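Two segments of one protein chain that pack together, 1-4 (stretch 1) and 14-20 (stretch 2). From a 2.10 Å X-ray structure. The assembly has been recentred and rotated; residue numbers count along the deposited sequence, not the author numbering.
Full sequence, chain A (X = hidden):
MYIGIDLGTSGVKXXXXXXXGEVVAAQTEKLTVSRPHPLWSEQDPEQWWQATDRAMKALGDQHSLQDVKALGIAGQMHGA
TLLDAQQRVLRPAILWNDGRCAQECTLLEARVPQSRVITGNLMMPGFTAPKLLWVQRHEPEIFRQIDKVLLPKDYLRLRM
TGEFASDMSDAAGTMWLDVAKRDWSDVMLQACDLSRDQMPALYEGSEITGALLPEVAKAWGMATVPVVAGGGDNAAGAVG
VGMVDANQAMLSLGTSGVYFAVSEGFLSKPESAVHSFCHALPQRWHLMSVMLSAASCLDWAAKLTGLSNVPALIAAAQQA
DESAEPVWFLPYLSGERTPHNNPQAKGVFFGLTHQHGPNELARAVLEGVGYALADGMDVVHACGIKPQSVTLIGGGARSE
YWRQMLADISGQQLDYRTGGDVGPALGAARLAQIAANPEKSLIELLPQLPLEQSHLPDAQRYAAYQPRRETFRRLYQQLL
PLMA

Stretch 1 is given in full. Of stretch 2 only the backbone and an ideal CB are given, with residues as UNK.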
ATOM      1  N   MET A   1     -18.602 -30.888  41.195  1.00 41.43           N
ATOM      2  CA  MET A   1     -17.868 -30.386  40.053  1.00 38.12           C
ATOM      3  C   MET A   1     -18.807 -29.935  38.947  1.00 33.37           C
ATOM      4  O   MET A   1     -20.000 -30.151  39.030  1.00 19.27           O
ATOM      5  CB  MET A   1     -16.905 -31.438  39.541  1.00 37.09           C
ATOM      6  CG  MET A   1     -16.017 -32.049  40.607  1.00 58.84           C
ATOM      7  SD  MET A   1     -14.371 -31.368  40.648  1.00 59.89           S
ATOM      8  CE  MET A   1     -13.807 -31.826  39.010  1.00 58.42           C
ATOM      9  N   TYR A   2     -18.246 -29.311  37.916  1.00 28.30           N
ATOM     10  CA  TYR A   2     -19.020 -28.733  36.845  1.00 24.61           C
ATOM     11  C   TYR A   2     -18.376 -28.917  35.471  1.00 25.94           C
ATOM     12  O   TYR A   2     -17.164 -28.943  35.351  1.00 28.93           O
ATOM     13  CB  TYR A   2     -19.358 -27.271  37.115  1.00 24.16           C
ATOM     14  CG  TYR A   2     -19.876 -27.073  38.502  1.00 29.07           C
ATOM     15  CD1 TYR A   2     -19.024 -26.733  39.537  1.00 40.18           C
ATOM     16  CD2 TYR A   2     -21.209 -27.272  38.798  1.00 20.51           C
ATOM     17  CE1 TYR A   2     -19.485 -26.583  40.811  1.00 26.24           C
ATOM     18  CE2 TYR A   2     -21.677 -27.127  40.065  1.00 26.53           C
ATOM     19  CZ  TYR A   2     -20.812 -26.783  41.074  1.00 31.39           C
ATOM     20  OH  TYR A   2     -21.282 -26.635  42.342  1.00 31.70           O
ATOM     21  N   ILE A   3     -19.211 -29.071  34.447  1.00 31.96           N
ATOM     22  CA  ILE A   3     -18.782 -29.076  33.053  1.00 20.09           C
ATOM     23  C   ILE A   3     -19.302 -27.858  32.295  1.00 27.82           C
ATOM     24  O   ILE A   3     -20.469 -27.505  32.391  1.00 17.18           O
ATOM     25  CB  ILE A   3     -19.242 -30.360  32.339  1.00 20.93           C
ATOM     26  CG1 ILE A   3     -18.641 -31.597  32.987  1.00 25.11           C
ATOM     27  CG2 ILE A   3     -18.909 -30.306  30.857  1.00 31.07           C
ATOM     28  CD1 ILE A   3     -17.206 -31.771  32.703  1.00 19.88           C
ATOM     29  N   GLY A   4     -18.413 -27.238  31.532  1.00 21.06           N
ATOM     30  CA  GLY A   4     -18.788 -26.335  30.471  1.00 24.38           C
ATOM     31  C   GLY A   4     -18.351 -26.820  29.107  1.00 21.10           C
ATOM     32  O   GLY A   4     -17.213 -27.227  28.922  1.00 22.64           O
ATOM     33  N   UNK A  14     -14.281 -28.522  25.967  1.00 26.90           N
ATOM     34  CA  UNK A  14     -14.915 -28.877  27.219  1.00 20.88           C
ATOM     35  C   UNK A  14     -13.989 -28.671  28.400  1.00 31.35           C
ATOM     36  O   UNK A  14     -12.801 -28.946  28.322  1.00 28.48           O
ATOM     37  CB  UNK A  14     -15.391 -30.331  27.175  1.00 20.88           C
ATOM     38  N   UNK A  15     -14.549 -28.173  29.493  1.00 30.54           N
ATOM     39  CA  UNK A  15     -13.798 -27.968  30.719  1.00 24.10           C
ATOM     40  C   UNK A  15     -14.445 -28.584  31.947  1.00 35.93           C
ATOM     41  O   UNK A  15     -15.663 -28.778  31.999  1.00 33.69           O
ATOM     42  CB  UNK A  15     -13.602 -26.469  30.952  1.00 24.10           C
ATOM     43  N   UNK A  16     -13.617 -28.864  32.938  1.00 31.37           N
ATOM     44  CA  UNK A  16     -14.059 -29.390  34.212  1.00 29.57           C
ATOM     45  C   UNK A  16     -13.722 -28.409  35.310  1.00 39.23           C
ATOM     46  O   UNK A  16     -12.540 -28.191  35.564  1.00 34.57           O
ATOM     47  CB  UNK A  16     -13.426 -30.755  34.492  1.00 29.57           C
ATOM     48  N   UNK A  17     -14.736 -27.857  35.961  1.00 29.32           N
ATOM     49  CA  UNK A  17     -14.529 -26.939  37.068  1.00 25.83           C
ATOM     50  C   UNK A  17     -14.696 -27.670  38.377  1.00 32.89           C
ATOM     51  O   UNK A  17     -15.587 -28.486  38.525  1.00 39.00           O
ATOM     52  CB  UNK A  17     -15.494 -25.755  36.988  1.00 25.83           C
ATOM     53  N   UNK A  18     -13.850 -27.338  39.341  1.00 37.79           N
ATOM     54  CA  UNK A  18     -14.017 -27.811  40.703  1.00 36.86           C
ATOM     55  C   UNK A  18     -15.051 -27.045  41.516  1.00 34.95           C
ATOM     56  O   UNK A  18     -15.640 -26.090  41.046  1.00 42.16           O
ATOM     57  CB  UNK A  18     -12.669 -27.750  41.424  1.00 36.86           C
ATOM     58  N   UNK A  19     -15.266 -27.479  42.748  1.00 45.91           N
ATOM     59  CA  UNK A  19     -16.163 -26.777  43.644  1.00 55.92           C
ATOM     60  C   UNK A  19     -15.804 -25.307  43.765  1.00 45.11           C
ATOM     61  O   UNK A  19     -16.678 -24.456  43.801  1.00 50.66           O
ATOM     62  CB  UNK A  19     -16.148 -27.435  45.025  1.00 55.92           C
ATOM     63  N   UNK A  20     -14.516 -25.015  43.798  1.00 39.83           N
ATOM     64  CA  UNK A  20     -14.051 -23.660  43.998  1.00 41.96           C
ATOM     65  C   UNK A  20     -14.099 -22.829  42.726  1.00 54.11           C
ATOM     66  O   UNK A  20     -13.737 -21.663  42.725  1.00 45.21           O
ATOM     67  CB  UNK A  20     -12.624 -23.679  44.550  1.00 41.96           C
TER

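The two segments run antiparallel, with 157° between their strand directions, and pair 2 with 17, 3 with 16 and 4 with 15. Backbone hydrogen bonds join 2–17 and 4–15, and side chains fall on alternate faces of the sheet.

Position 14 lies beyond the last of these pairs. Its CA makes a CA-H...O contact with Gly4 O at 3.3 Å, and its CA-to-CB bond points sideways. The ideal CB is 4.0 Å from Gly4 O and 5.1 Å from Ile3 CG2, so stretch 1 asks little here; the extended backbone, phi -119° and psi 140°, suits a beta-branched residue, though many others would be tolerated. The deposited Val14, in the m rotamer, stays at the margin, its CB 3.9 Å from Gly4 O at nearest.

Position 15 is a hydrogen-bonded partner of Gly4. Its N donates to Gly4 O at 2.9 Å, and its O accepts from Gly4 N at 3.2 Å while also receiving a CA-H...O contact from Ile3 CA at 3.3 Å. With no side chain opposite, the space above Gly4 is left to this position, and valine, isoleucine, leucine or an aromatic ring could use it. The residue is Ile15, with chi1 p and chi2 t. An ideal CB on Gly4 would lie 3.6 Å from Ile15 CG1, so this branch packs close to the space the glycine leaves open.

Position 16 makes a non-hydrogen-bonded pair with Ile3, and its CB lies on the same face as the Ile3 side chain. The ideal CB is 4.3 Å from Ile3 CD1 and 4.7 Å from Met1 CE. Stretch 1 thus offers an apolar surface without a charged group, favouring leucine, isoleucine, methionine or valine. Leu16 packs against it, with CD2 3.8 Å from Ile3 CD1; CD2 also lies 3.2 Å from Tyr2 O. Its CA also makes a CA-H...O contact with Tyr2 O at 3.3 Å.

Position 17 returns to the Tyr2 face and a hydrogen-bonded pair: its N donates to Tyr2 O at 2.7 Å, and its O accepts from Tyr2 N at 2.8 Å. The CB emerges beside that of Tyr2, so an aliphatic or aromatic residue would extend the apolar surface. Leu17 does so, its CB 4.1 Å from Tyr2 CB.

At position 18 the CB points away overall, yet its ideal position is 4.1 Å from Met1 SD. Small or polar residues could fit as readily as larger ones directed outward. Asn18 is found, with chi1 p; its backbone O lies at the edge of the Tyr2 ring, 3.8 Å from CD1.

Position 19 has phi -53° and psi -39°, no longer extended, and its CB points sideways, 5.4 Å from Tyr2 CE1. Stretch 1 sets few limits here; short chains would fit, and a longer one could reach Met1. Glu19 does bend back, bringing OE1 to 3.1 Å from Met1 SD, but it is poorly ordered.

Position 20 points away and meets nothing of stretch 1, which sets no preference; it is Gln20.

Stretch 2 14-20: VILLNEQ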
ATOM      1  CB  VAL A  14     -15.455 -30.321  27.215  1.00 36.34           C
ATOM      2  CG1 VAL A  14     -16.267 -30.594  25.969  1.00 30.95           C
ATOM      3  CG2 VAL A  14     -14.335 -31.325  27.348  1.00 26.17           C
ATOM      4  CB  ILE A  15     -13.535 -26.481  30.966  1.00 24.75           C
ATOM      5  CG1 ILE A  15     -14.800 -25.754  31.393  1.00 22.08           C
ATOM      6  CG2 ILE A  15     -12.864 -25.836  29.762  1.00 28.98           C
ATOM      7  CD1 ILE A  15     -14.536 -24.401  31.964  1.00 23.36           C
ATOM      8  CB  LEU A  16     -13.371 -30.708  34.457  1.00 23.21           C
ATOM      9  CG  LEU A  16     -14.029 -31.805  35.278  1.00 41.26           C
ATOM     10  CD1 LEU A  16     -13.064 -32.402  36.239  1.00 34.81           C
ATOM     11  CD2 LEU A  16     -15.301 -31.417  35.950  1.00 42.62           C
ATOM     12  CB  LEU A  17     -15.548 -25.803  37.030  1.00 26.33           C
ATOM     13  CG  LEU A  17     -15.397 -24.544  36.188  1.00 26.79           C
ATOM     14  CD1 LEU A  17     -16.246 -23.460  36.771  1.00 18.93           C
ATOM     15  CD2 LEU A  17     -13.958 -24.100  36.095  1.00 37.49           C
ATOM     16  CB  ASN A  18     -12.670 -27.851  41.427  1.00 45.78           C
ATOM     17  CG  ASN A  18     -12.052 -26.478  41.603  1.00 38.40           C
ATOM     18  OD1 ASN A  18     -10.852 -26.351  41.723  1.00 51.56           O
ATOM     19  ND2 ASN A  18     -12.873 -25.457  41.621  1.00 23.39           N
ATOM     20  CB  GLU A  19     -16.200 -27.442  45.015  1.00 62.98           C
ATOM     21  CG  GLU A  19     -15.984 -28.943  44.978  1.00 76.45           C
ATOM     22  CD  GLU A  19     -14.609 -29.328  44.482  1.00 89.82           C
ATOM     23  OE1 GLU A  19     -14.522 -30.040  43.470  1.00 55.20           O
ATOM     24  OE2 GLU A  19     -13.610 -28.916  45.104  1.00 98.96           O
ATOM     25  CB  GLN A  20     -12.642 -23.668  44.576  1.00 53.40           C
ATOM     26  CG  GLN A  20     -12.203 -25.013  45.118  1.00 55.68           C
ATOM     27  CD  GLN A  20     -13.157 -25.565  46.145  1.00 71.68           C
ATOM     28  OE1 GLN A  20     -13.785 -24.813  46.879  1.00 89.20           O
ATOM     29  NE2 GLN A  20     -13.274 -26.883  46.197  1.00 77.51           N
TER
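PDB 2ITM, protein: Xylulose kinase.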